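Local coordinates for protein A52 (Vaccinia virus, PDB 2VVW) that suppresses host innate immune signalling as a Bcl-2-like protein, binding IRAK2 to inhibit NF-kappa-B and TRAF6 to activate p38, at residues E11-L16 with Y41-N46; R70-E75 with D111-E116; V86-I91 with K130-D135. One frame throughout, in Å; residues are numbered along the deposited sequence. Where two conformers were deposited one is given.

Contact 1: residues E11-L16 with Y41-N46; sequences EYDDLL and YGRLFN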
loop_
_atom_site.group_PDB
_atom_site.type_symbol
_atom_site.label_atom_id
_atom_site.label_comp_id
_atom_site.label_asym_id
_atom_site.label_seq_id
_atom_site.Cartn_x
_atom_site.Cartn_y
_atom_site.Cartn_z
ATOM N N GLU A 11 3.747 11.205 -5.735
ATOM C CA GLU A 11 4.134 12.548 -6.189
ATOM C C GLU A 11 4.848 12.542 -7.558
ATOM O O GLU A 11 5.484 13.510 -7.938
ATOM C CB GLU A 11 5.002 13.202 -5.122
ATOM C CG GLU A 11 4.274 13.393 -3.805
ATOM C CD GLU A 11 5.167 13.897 -2.678
ATOM O OE1 GLU A 11 6.404 13.793 -2.783
ATOM O OE2 GLU A 11 4.624 14.397 -1.674
ATOM N N TYR A 12 4.694 11.455 -8.306
ATOM C CA TYR A 12 5.384 11.265 -9.564
ATOM C C TYR A 12 4.681 12.089 -10.647
ATOM O O TYR A 12 3.455 12.089 -10.739
ATOM C CB TYR A 12 5.354 9.782 -9.888
ATOM C CG TYR A 12 6.277 9.262 -10.975
ATOM C CD1 TYR A 12 7.616 8.991 -10.713
ATOM C CD2 TYR A 12 5.784 8.945 -12.227
ATOM C CE1 TYR A 12 8.455 8.453 -11.697
ATOM C CE2 TYR A 12 6.617 8.401 -13.225
ATOM C CZ TYR A 12 7.936 8.155 -12.946
ATOM O OH TYR A 12 8.734 7.621 -13.921
ATOM N N ASP A 13 5.469 12.781 -11.467
ATOM C CA ASP A 13 4.925 13.707 -12.468
ATOM C C ASP A 13 4.960 13.164 -13.891
ATOM O O ASP A 13 4.437 13.816 -14.796
ATOM C CB ASP A 13 5.689 15.030 -12.434
ATOM C CG ASP A 13 5.382 15.862 -11.211
ATOM O OD1 ASP A 13 4.270 15.752 -10.655
ATOM O OD2 ASP A 13 6.251 16.661 -10.822
ATOM N N ASP A 14 5.566 11.992 -14.099
ATOM C CA ASP A 14 5.698 11.480 -15.475
ATOM C C ASP A 14 4.976 10.152 -15.676
ATOM O O ASP A 14 4.241 9.695 -14.815
ATOM C CB ASP A 14 7.166 11.349 -15.872
ATOM C CG ASP A 14 7.437 11.812 -17.314
ATOM O OD1 ASP A 14 6.603 11.605 -18.241
ATOM O OD2 ASP A 14 8.510 12.391 -17.503
ATOM N N LEU A 15 5.144 9.582 -16.859
ATOM C CA LEU A 15 4.596 8.293 -17.188
ATOM C C LEU A 15 5.484 7.763 -18.315
ATOM O O LEU A 15 5.299 8.087 -19.484
ATOM C CB LEU A 15 3.119 8.426 -17.592
ATOM C CG LEU A 15 2.383 7.116 -17.886
ATOM C CD1 LEU A 15 2.720 6.135 -16.838
ATOM C CD2 LEU A 15 0.872 7.304 -17.989
ATOM N N LEU A 16 6.487 6.982 -17.948
ATOM C CA LEU A 16 7.501 6.517 -18.893
ATOM C C LEU A 16 7.301 5.052 -19.270
ATOM O O LEU A 16 6.480 4.359 -18.669
ATOM C CB LEU A 16 8.902 6.766 -18.312
ATOM C CG LEU A 16 9.180 8.220 -17.871
ATOM C CD1 LEU A 16 10.520 8.328 -17.151
ATOM C CD2 LEU A 16 9.103 9.213 -19.043
ATOM N N TYR A 41 -0.623 15.204 -4.511
ATOM C CA TYR A 41 -0.436 14.198 -5.567
ATOM C C TYR A 41 0.420 14.803 -6.671
ATOM O O TYR A 41 0.381 16.015 -6.900
ATOM C CB TYR A 41 -1.778 13.841 -6.223
ATOM C CG TYR A 41 -2.698 12.861 -5.514
ATOM C CD1 TYR A 41 -2.418 12.360 -4.244
ATOM C CD2 TYR A 41 -3.902 12.470 -6.122
ATOM C CE1 TYR A 41 -3.302 11.469 -3.613
ATOM C CE2 TYR A 41 -4.784 11.586 -5.502
ATOM C CZ TYR A 41 -4.485 11.092 -4.247
ATOM O OH TYR A 41 -5.365 10.224 -3.636
ATOM N N GLY A 42 1.133 13.959 -7.413
ATOM C CA GLY A 42 1.862 14.412 -8.594
ATOM C C GLY A 42 0.927 14.586 -9.773
ATOM O O GLY A 42 -0.296 14.414 -9.649
ATOM N N ARG A 43 1.497 14.936 -10.924
ATOM C CA ARG A 43 0.713 15.130 -12.133
ATOM C C ARG A 43 0.079 13.824 -12.606
ATOM O O ARG A 43 -1.015 13.821 -13.170
ATOM C CB ARG A 43 1.579 15.725 -13.241
ATOM C CG ARG A 43 1.970 17.160 -12.958
ATOM C CD ARG A 43 2.369 17.906 -14.208
ATOM N NE ARG A 43 3.813 18.019 -14.351
ATOM C CZ ARG A 43 4.585 18.844 -13.640
ATOM N NH1 ARG A 43 4.060 19.632 -12.701
ATOM N NH2 ARG A 43 5.898 18.867 -13.859
ATOM N N LEU A 44 0.756 12.710 -12.376
ATOM C CA LEU A 44 0.229 11.428 -12.840
ATOM C C LEU A 44 -1.093 11.069 -12.148
ATOM O O LEU A 44 -2.096 10.836 -12.808
ATOM C CB LEU A 44 1.259 10.319 -12.642
ATOM C CG LEU A 44 0.774 8.902 -12.947
ATOM C CD1 LEU A 44 0.250 8.810 -14.372
ATOM C CD2 LEU A 44 1.904 7.894 -12.683
ATOM N N PHE A 45 -1.078 10.985 -10.825
ATOM C CA PHE A 45 -2.299 10.757 -10.042
ATOM C C PHE A 45 -3.344 11.849 -10.287
ATOM O O PHE A 45 -4.528 11.553 -10.340
ATOM C CB PHE A 45 -1.991 10.692 -8.527
ATOM C CG PHE A 45 -1.431 9.352 -8.053
ATOM C CD1 PHE A 45 -0.995 8.391 -8.940
ATOM C CD2 PHE A 45 -1.326 9.091 -6.697
ATOM C CE1 PHE A 45 -0.480 7.191 -8.476
ATOM C CE2 PHE A 45 -0.829 7.891 -6.227
ATOM C CZ PHE A 45 -0.390 6.950 -7.120
ATOM N N ASN A 46 -2.913 13.097 -10.430
ATOM C CA ASN A 46 -3.875 14.172 -10.722
ATOM C C ASN A 46 -4.632 13.963 -12.059
ATOM O O ASN A 46 -5.807 14.331 -12.175
ATOM C CB ASN A 46 -3.217 15.557 -10.645
ATOM C CG ASN A 46 -3.106 16.087 -9.209
ATOM O OD1 ASN A 46 -3.869 15.702 -8.312
ATOM N ND2 ASN A 46 -2.155 16.984 -8.995
HETATM O O HOH W 1 1.243 11.296 -9.032
#
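D13 lays its carboxylate over one face of the R43 guanidinium, the two planes only 15° apart and CG sitting above the middle of the group. The first torsions of both side chains place CG beside the backbone N, and the bend of R43 at chi3 (-101°) folds the guanidinium back under the acid. D13 OD2 is 3.8 Å from R43 NH2, a long salt bridge in which charge alone acts, since no N-H points at the oxygen. The other oxygen makes the directional bond: D13 OD1 takes R43 N at 2.9 Å on its anti lone pair, at the first turn of helix 43-49. Next to it, L44 N donates to Y12 O (3.2 Å), in the carbonyl plane. A water bonded to Y12 O and accepting from F45 N carries the grip one residue further. G42, at the N-cap position, comes in backbone to backbone: its CA-H approaches Y12 O, with G42 CA 3.5 Å from that oxygen. Apolar contact comes from L44, whose CD2 runs alongside Y12 CD2 while its CD1 meets L15 CD2 at 4.0 Å, the two leucines crossing at about a right angle. I24 of helix 21-35 touches both leucines. The phenol OH of Y12 is held by D19 and R18. The N-terminal loop thus supplies acceptors to successive N-H groups of the first helical turn, and a carboxylate there would probably be stabilised in its charged form by the helix end and by R43.

Contact 2: residues R70-E75 with D111-E116; sequences RLNSEE and DVWRNE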
loop_
_atom_site.group_PDB
_atom_site.type_symbol
_atom_site.label_atom_id
_atom_site.label_comp_id
_atom_site.label_asym_id
_atom_site.label_seq_id
_atom_site.Cartn_x
_atom_site.Cartn_y
_atom_site.Cartn_z
ATOM N N ARG A 70 -25.270 -0.934 -1.395
ATOM C CA ARG A 70 -25.050 -1.035 0.049
ATOM C C ARG A 70 -23.551 -1.204 0.375
ATOM O O ARG A 70 -23.124 -2.172 1.033
ATOM C CB ARG A 70 -25.865 -2.206 0.600
ATOM C CG ARG A 70 -27.353 -2.115 0.257
ATOM C CD ARG A 70 -28.073 -3.426 0.545
ATOM N NE ARG A 70 -29.207 -3.632 -0.366
ATOM C CZ ARG A 70 -29.197 -4.392 -1.469
ATOM N NH1 ARG A 70 -30.307 -4.488 -2.199
ATOM N NH2 ARG A 70 -28.108 -5.065 -1.853
ATOM N N LEU A 71 -22.770 -0.247 -0.116
ATOM C CA LEU A 71 -21.323 -0.345 -0.145
ATOM C C LEU A 71 -20.693 -0.545 1.226
ATOM O O LEU A 71 -19.710 -1.266 1.339
ATOM C CB LEU A 71 -20.705 0.885 -0.838
ATOM C CG LEU A 71 -20.780 0.986 -2.364
ATOM C CD1 LEU A 71 -20.142 2.290 -2.833
ATOM C CD2 LEU A 71 -20.133 -0.247 -3.088
ATOM N N ASN A 72 -21.254 0.077 2.267
ATOM C CA ASN A 72 -20.662 -0.022 3.592
ATOM C C ASN A 72 -21.212 -1.201 4.387
ATOM O O ASN A 72 -20.854 -1.380 5.555
ATOM C CB ASN A 72 -20.864 1.284 4.371
ATOM C CG ASN A 72 -19.951 2.409 3.891
ATOM O OD1 ASN A 72 -18.902 2.168 3.306
ATOM N ND2 ASN A 72 -20.353 3.664 4.167
ATOM N N SER A 73 -22.054 -2.026 3.757
ATOM C CA SER A 73 -22.571 -3.221 4.422
ATOM C C SER A 73 -21.549 -4.339 4.407
ATOM O O SER A 73 -20.548 -4.266 3.696
ATOM C CB SER A 73 -23.851 -3.715 3.740
ATOM O OG SER A 73 -23.560 -4.253 2.474
ATOM N N GLU A 74 -21.830 -5.397 5.163
ATOM C CA GLU A 74 -20.974 -6.561 5.198
ATOM C C GLU A 74 -20.744 -7.108 3.786
ATOM O O GLU A 74 -19.681 -7.635 3.491
ATOM C CB GLU A 74 -21.594 -7.656 6.081
ATOM C CG GLU A 74 -20.633 -8.765 6.454
ATOM C CD GLU A 74 -19.511 -8.293 7.384
ATOM O OE1 GLU A 74 -19.820 -7.705 8.454
ATOM O OE2 GLU A 74 -18.320 -8.514 7.041
ATOM N N GLU A 75 -21.753 -6.980 2.927
ATOM C CA GLU A 75 -21.724 -7.557 1.589
ATOM C C GLU A 75 -21.242 -6.558 0.522
ATOM O O GLU A 75 -21.156 -6.909 -0.650
ATOM C CB GLU A 75 -23.134 -8.039 1.202
ATOM C CG GLU A 75 -23.738 -9.093 2.115
ATOM C CD GLU A 75 -24.346 -8.557 3.423
ATOM O OE1 GLU A 75 -24.508 -7.322 3.615
ATOM O OE2 GLU A 75 -24.664 -9.407 4.284
ATOM N N ASP A 111 -13.363 5.848 -1.895
ATOM C CA ASP A 111 -13.578 6.960 -0.966
ATOM C C ASP A 111 -14.605 6.617 0.090
ATOM O O ASP A 111 -14.461 7.014 1.239
ATOM C CB ASP A 111 -14.095 8.225 -1.653
ATOM C CG ASP A 111 -13.129 8.816 -2.643
ATOM O OD1 ASP A 111 -11.916 8.560 -2.571
ATOM O OD2 ASP A 111 -13.618 9.572 -3.503
ATOM N N VAL A 112 -15.685 5.960 -0.330
ATOM C CA VAL A 112 -16.770 5.617 0.582
ATOM C C VAL A 112 -16.225 4.685 1.654
ATOM O O VAL A 112 -16.495 4.855 2.835
ATOM C CB VAL A 112 -17.985 4.965 -0.167
ATOM C CG1 VAL A 112 -19.038 4.436 0.809
ATOM C CG2 VAL A 112 -18.624 5.966 -1.130
ATOM N N TRP A 113 -15.471 3.680 1.235
ATOM C CA TRP A 113 -14.887 2.733 2.174
ATOM C C TRP A 113 -13.861 3.345 3.121
ATOM O O TRP A 113 -13.860 3.030 4.327
ATOM C CB TRP A 113 -14.297 1.560 1.412
ATOM C CG TRP A 113 -15.311 0.702 0.734
ATOM C CD1 TRP A 113 -16.616 0.485 1.109
ATOM C CD2 TRP A 113 -15.096 -0.101 -0.435
ATOM N NE1 TRP A 113 -17.209 -0.417 0.246
ATOM C CE2 TRP A 113 -16.307 -0.775 -0.715
ATOM C CE3 TRP A 113 -14.002 -0.300 -1.288
ATOM C CZ2 TRP A 113 -16.448 -1.640 -1.807
ATOM C CZ3 TRP A 113 -14.143 -1.180 -2.354
ATOM C CH2 TRP A 113 -15.367 -1.827 -2.603
ATOM N N ARG A 114 -13.024 4.248 2.612
ATOM C CA ARG A 114 -12.070 4.939 3.468
ATOM C C ARG A 114 -12.815 5.677 4.552
ATOM O O ARG A 114 -12.469 5.590 5.747
ATOM C CB ARG A 114 -11.229 5.913 2.648
ATOM C CG ARG A 114 -10.051 6.522 3.408
ATOM C CD ARG A 114 -9.381 7.621 2.578
ATOM N NE ARG A 114 -10.322 8.699 2.290
ATOM C CZ ARG A 114 -10.849 8.992 1.097
ATOM N NH1 ARG A 114 -10.518 8.325 -0.018
ATOM N NH2 ARG A 114 -11.708 10.003 1.024
ATOM N N ASN A 115 -13.836 6.414 4.147
ATOM C CA ASN A 115 -14.616 7.235 5.081
ATOM C C ASN A 115 -15.309 6.413 6.163
ATOM O O ASN A 115 -15.501 6.886 7.274
ATOM C CB ASN A 115 -15.633 8.094 4.319
ATOM C CG ASN A 115 -14.965 9.141 3.438
ATOM O OD1 ASN A 115 -13.788 9.476 3.621
ATOM N ND2 ASN A 115 -15.706 9.639 2.454
ATOM N N GLU A 116 -15.653 5.171 5.835
ATOM C CA GLU A 116 -16.259 4.235 6.771
ATOM C C GLU A 116 -15.204 3.415 7.551
ATOM O O GLU A 116 -15.549 2.604 8.428
ATOM C CB GLU A 116 -17.197 3.311 5.991
ATOM C CG GLU A 116 -18.029 2.329 6.805
ATOM C CD GLU A 116 -19.106 2.977 7.647
ATOM O OE1 GLU A 116 -19.228 4.223 7.671
ATOM O OE2 GLU A 116 -19.838 2.214 8.307
HETATM O O HOH W 2 -18.690 6.004 3.695
#
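R70 ends helix 62-68 in a Schellman motif, its positive phi turning the chain into a type I beta turn that runs to S73. L71, the second residue of that turn, points its side chain at helix 96-115. Its carbonyl oxygen is the acceptor for the indole: W113 NE1 lies 2.9 Å from L71 O, close to the plane of the ring but 55° out of the carbonyl plane, so the N-H arrives from above the peptide group and not along a lone pair. CD2 of the same leucine reaches W113 CZ2 at 4.1 Å, the two side chains crossing at about a right angle, so that backbone and side chain of one residue both meet the indole.

N72 follows, and its amide fits between V112 and E116, one helical turn apart. The amide oxygen is packed against carbon: N72 OD1 is 3.4 Å from V112 CG1 and equally far from E116 CB, and it is buried without a polar partner. The E116 chain, bent at chi2 (69°), brings its carboxylate over the amide in a stack, with the planes 11° apart. On the other branch, N72 ND2 gives a hydrogen to a water that in turn donates to V112 O, 2.6 Å away. K66 of helix 62-68 touches both N72 and V112. S73 completes the turn: S73 OG donates to R70 O (2.6 Å), which also accepts from S73 N, and its oxygen takes a weak capping bond from E75 N. A Schellman stop and a type I turn link two consecutive helices, and this link is docked on the C-terminal end of helix 96-115, within the all-helical Bcl-2-like fold.

Contact 3: residues V86-I91 with K130-D135; sequences VQKQDI and KLFIND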
loop_
_atom_site.group_PDB
_atom_site.type_symbol
_atom_site.label_atom_id
_atom_site.label_comp_id
_atom_site.label_asym_id
_atom_site.label_seq_id
_atom_site.Cartn_x
_atom_site.Cartn_y
_atom_site.Cartn_z
ATOM N N VAL A 86 -21.908 -6.986 -14.009
ATOM C CA VAL A 86 -23.076 -6.462 -14.704
ATOM C C VAL A 86 -22.674 -5.498 -15.833
ATOM O O VAL A 86 -23.084 -5.679 -16.987
ATOM C CB VAL A 86 -24.061 -5.765 -13.718
ATOM C CG1 VAL A 86 -25.169 -4.993 -14.471
ATOM C CG2 VAL A 86 -24.676 -6.802 -12.771
ATOM N N GLN A 87 -21.880 -4.480 -15.502
ATOM C CA GLN A 87 -21.501 -3.458 -16.492
ATOM C C GLN A 87 -20.778 -4.083 -17.657
ATOM O O GLN A 87 -21.071 -3.784 -18.818
ATOM C CB GLN A 87 -20.614 -2.366 -15.886
ATOM C CG GLN A 87 -21.172 -1.625 -14.717
ATOM C CD GLN A 87 -22.615 -1.260 -14.862
ATOM O OE1 GLN A 87 -23.439 -1.617 -14.019
ATOM N NE2 GLN A 87 -22.940 -0.544 -15.921
ATOM N N LYS A 88 -19.858 -4.989 -17.363
ATOM C CA LYS A 88 -19.130 -5.664 -18.427
ATOM C C LYS A 88 -20.078 -6.464 -19.323
ATOM O O LYS A 88 -19.918 -6.495 -20.549
ATOM C CB LYS A 88 -18.006 -6.533 -17.852
ATOM C CG LYS A 88 -16.882 -6.780 -18.835
ATOM C CD LYS A 88 -15.821 -7.711 -18.268
ATOM C CE LYS A 88 -14.842 -8.170 -19.364
ATOM N NZ LYS A 88 -15.310 -9.416 -20.048
ATOM N N GLN A 89 -21.096 -7.079 -18.719
ATOM C CA GLN A 89 -22.105 -7.805 -19.469
ATOM C C GLN A 89 -22.946 -6.882 -20.367
ATOM O O GLN A 89 -23.305 -7.247 -21.484
ATOM C CB GLN A 89 -23.038 -8.527 -18.499
ATOM C CG GLN A 89 -23.266 -9.964 -18.828
ATOM C CD GLN A 89 -24.228 -10.605 -17.848
ATOM O OE1 GLN A 89 -23.812 -11.310 -16.930
ATOM N NE2 GLN A 89 -25.519 -10.334 -18.023
ATOM N N ASP A 90 -23.273 -5.694 -19.857
ATOM C CA ASP A 90 -24.211 -4.793 -20.549
ATOM C C ASP A 90 -23.534 -3.933 -21.615
ATOM O O ASP A 90 -24.203 -3.426 -22.516
ATOM C CB ASP A 90 -24.954 -3.913 -19.539
ATOM C CG ASP A 90 -26.056 -4.659 -18.833
ATOM O OD1 ASP A 90 -26.380 -5.785 -19.259
ATOM O OD2 ASP A 90 -26.613 -4.123 -17.861
ATOM N N ILE A 91 -22.219 -3.790 -21.530
ATOM C CA ILE A 91 -21.484 -3.069 -22.558
ATOM C C ILE A 91 -21.299 -3.969 -23.791
ATOM O O ILE A 91 -20.776 -5.085 -23.694
ATOM C CB ILE A 91 -20.154 -2.532 -22.032
ATOM C CG1 ILE A 91 -20.422 -1.453 -20.986
ATOM C CG2 ILE A 91 -19.323 -1.952 -23.170
ATOM C CD1 ILE A 91 -19.251 -1.191 -20.065
ATOM N N LYS A 130 -8.749 -6.051 -12.710
ATOM C CA LYS A 130 -8.338 -7.294 -13.374
ATOM C C LYS A 130 -9.488 -7.985 -14.127
ATOM O O LYS A 130 -9.254 -8.615 -15.160
ATOM C CB LYS A 130 -7.723 -8.260 -12.360
ATOM C CG LYS A 130 -6.299 -7.908 -11.905
ATOM C CD LYS A 130 -5.943 -8.668 -10.612
ATOM C CE LYS A 130 -4.430 -8.726 -10.344
ATOM N NZ LYS A 130 -4.096 -9.130 -8.916
ATOM N N LEU A 131 -10.720 -7.877 -13.621
ATOM C CA LEU A 131 -11.899 -8.459 -14.302
ATOM C C LEU A 131 -12.278 -7.679 -15.554
ATOM O O LEU A 131 -12.782 -8.243 -16.526
ATOM C CB LEU A 131 -13.144 -8.465 -13.391
ATOM C CG LEU A 131 -13.338 -9.543 -12.330
ATOM C CD1 LEU A 131 -14.555 -9.173 -11.486
ATOM C CD2 LEU A 131 -13.501 -10.926 -12.966
ATOM N N PHE A 132 -12.065 -6.373 -15.508
ATOM C CA PHE A 132 -12.654 -5.454 -16.476
ATOM C C PHE A 132 -11.668 -4.945 -17.539
ATOM O O PHE A 132 -12.053 -4.753 -18.701
ATOM C CB PHE A 132 -13.254 -4.283 -15.696
ATOM C CG PHE A 132 -14.274 -3.478 -16.462
ATOM C CD1 PHE A 132 -15.621 -3.788 -16.390
ATOM C CD2 PHE A 132 -13.888 -2.382 -17.227
ATOM C CE1 PHE A 132 -16.566 -3.027 -17.089
ATOM C CE2 PHE A 132 -14.824 -1.619 -17.917
ATOM C CZ PHE A 132 -16.165 -1.943 -17.855
ATOM N N ILE A 133 -10.414 -4.724 -17.134
ATOM C CA ILE A 133 -9.390 -4.079 -17.972
ATOM C C ILE A 133 -8.233 -5.027 -18.266
ATOM O O ILE A 133 -7.439 -5.347 -17.387
ATOM C CB ILE A 133 -8.836 -2.802 -17.280
ATOM C CG1 ILE A 133 -9.982 -1.991 -16.686
ATOM C CG2 ILE A 133 -8.051 -1.956 -18.273
ATOM C CD1 ILE A 133 -9.567 -0.638 -16.137
ATOM N N ASN A 134 -8.150 -5.503 -19.504
ATOM C CA ASN A 134 -7.044 -6.366 -19.910
ATOM C C ASN A 134 -5.803 -5.547 -20.245
ATOM O O ASN A 134 -5.851 -4.326 -20.252
ATOM C CB ASN A 134 -7.457 -7.290 -21.076
ATOM C CG ASN A 134 -7.771 -6.533 -22.380
ATOM O OD1 ASN A 134 -7.315 -5.408 -22.601
ATOM N ND2 ASN A 134 -8.526 -7.182 -23.263
ATOM N N ASP A 135 -4.697 -6.226 -20.550
ATOM C CA ASP A 135 -3.414 -5.545 -20.798
ATOM C C ASP A 135 -3.428 -4.656 -22.047
ATOM O O ASP A 135 -2.794 -3.605 -22.080
ATOM C CB ASP A 135 -2.274 -6.576 -20.869
ATOM C CG ASP A 135 -1.953 -7.176 -19.506
ATOM O OD1 ASP A 135 -2.363 -6.589 -18.483
ATOM O OD2 ASP A 135 -1.299 -8.229 -19.454
HETATM O O HOH W 3 -14.656 -10.393 -16.987
#
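Apolar packing dominates here, and the ring of F132 carries most of it. With CG anti to the backbone N (chi1 -161°), the phenyl reaches out from the last turn of helix 123-132 to the last turn of helix 76-90 and to I91 just past its end. At the ring edge F132 CE1 lies 3.8 Å from K88 N, near the ring plane. Farther round, F132 CZ touches I91 CD1 at 3.9 Å, again at the edge, the isoleucine crossing the phenyl at about a right angle. Q87 adds only its CB, at 4.3 Å from F132 CE1, and the rest of its chain leads away.

The aliphatic part of K88 makes the second kind of contact. Its chain leaves with CG anti to the backbone N and stays extended as far as CE, sliding past F132 in the opposite direction. K88 CB and CG come in from above the ring plane, near CE1 and CD1, with K88 CB 3.9 Å from F132 CE1. Beyond the phenyl, K88 CE is 3.5 Å from L131 O.

Polar linkage is indirect, for no hydrogen bond joins the two segments. The turn at chi4 (-89°) brings the ammonium toward a water, which accepts weakly from K88 NZ at 3.3 Å and donates to L131 O at 2.9 Å. That carbonyl belongs to the closing turn of its helix, where a lysine charge would probably be favourable.

M102 of helix 96-115 and I84 of helix 76-90 also touch the phenyl, while I133 turns away from this contact onto helices 96-115 and 135-153. F132 therefore packs between helices 76-90 and 96-115, just before the chain passes into helix 135-153, with helix 51-59 touching Q87 and I91.

In the fold
From the N terminus, contact 1 comes first: it joins the loop ahead of helix 21-35 to the start of helix 43-49, closing a loop that contains the whole of helix 21-35. It is complete before either of the others opens. Contact 2 then starts in the turn between helices 62-68 and 76-90 and closes at the end of helix 96-115. Contact 3 opens within that span, at the end of helix 76-90, and closes beyond it on helix 123-132, so the two cross. With centres 22 Å apart, contact 2 ties the turn leading into helix 76-90, and contact 3 the end of that helix, to later helices, while contact 1 lies across the chain's centre from both.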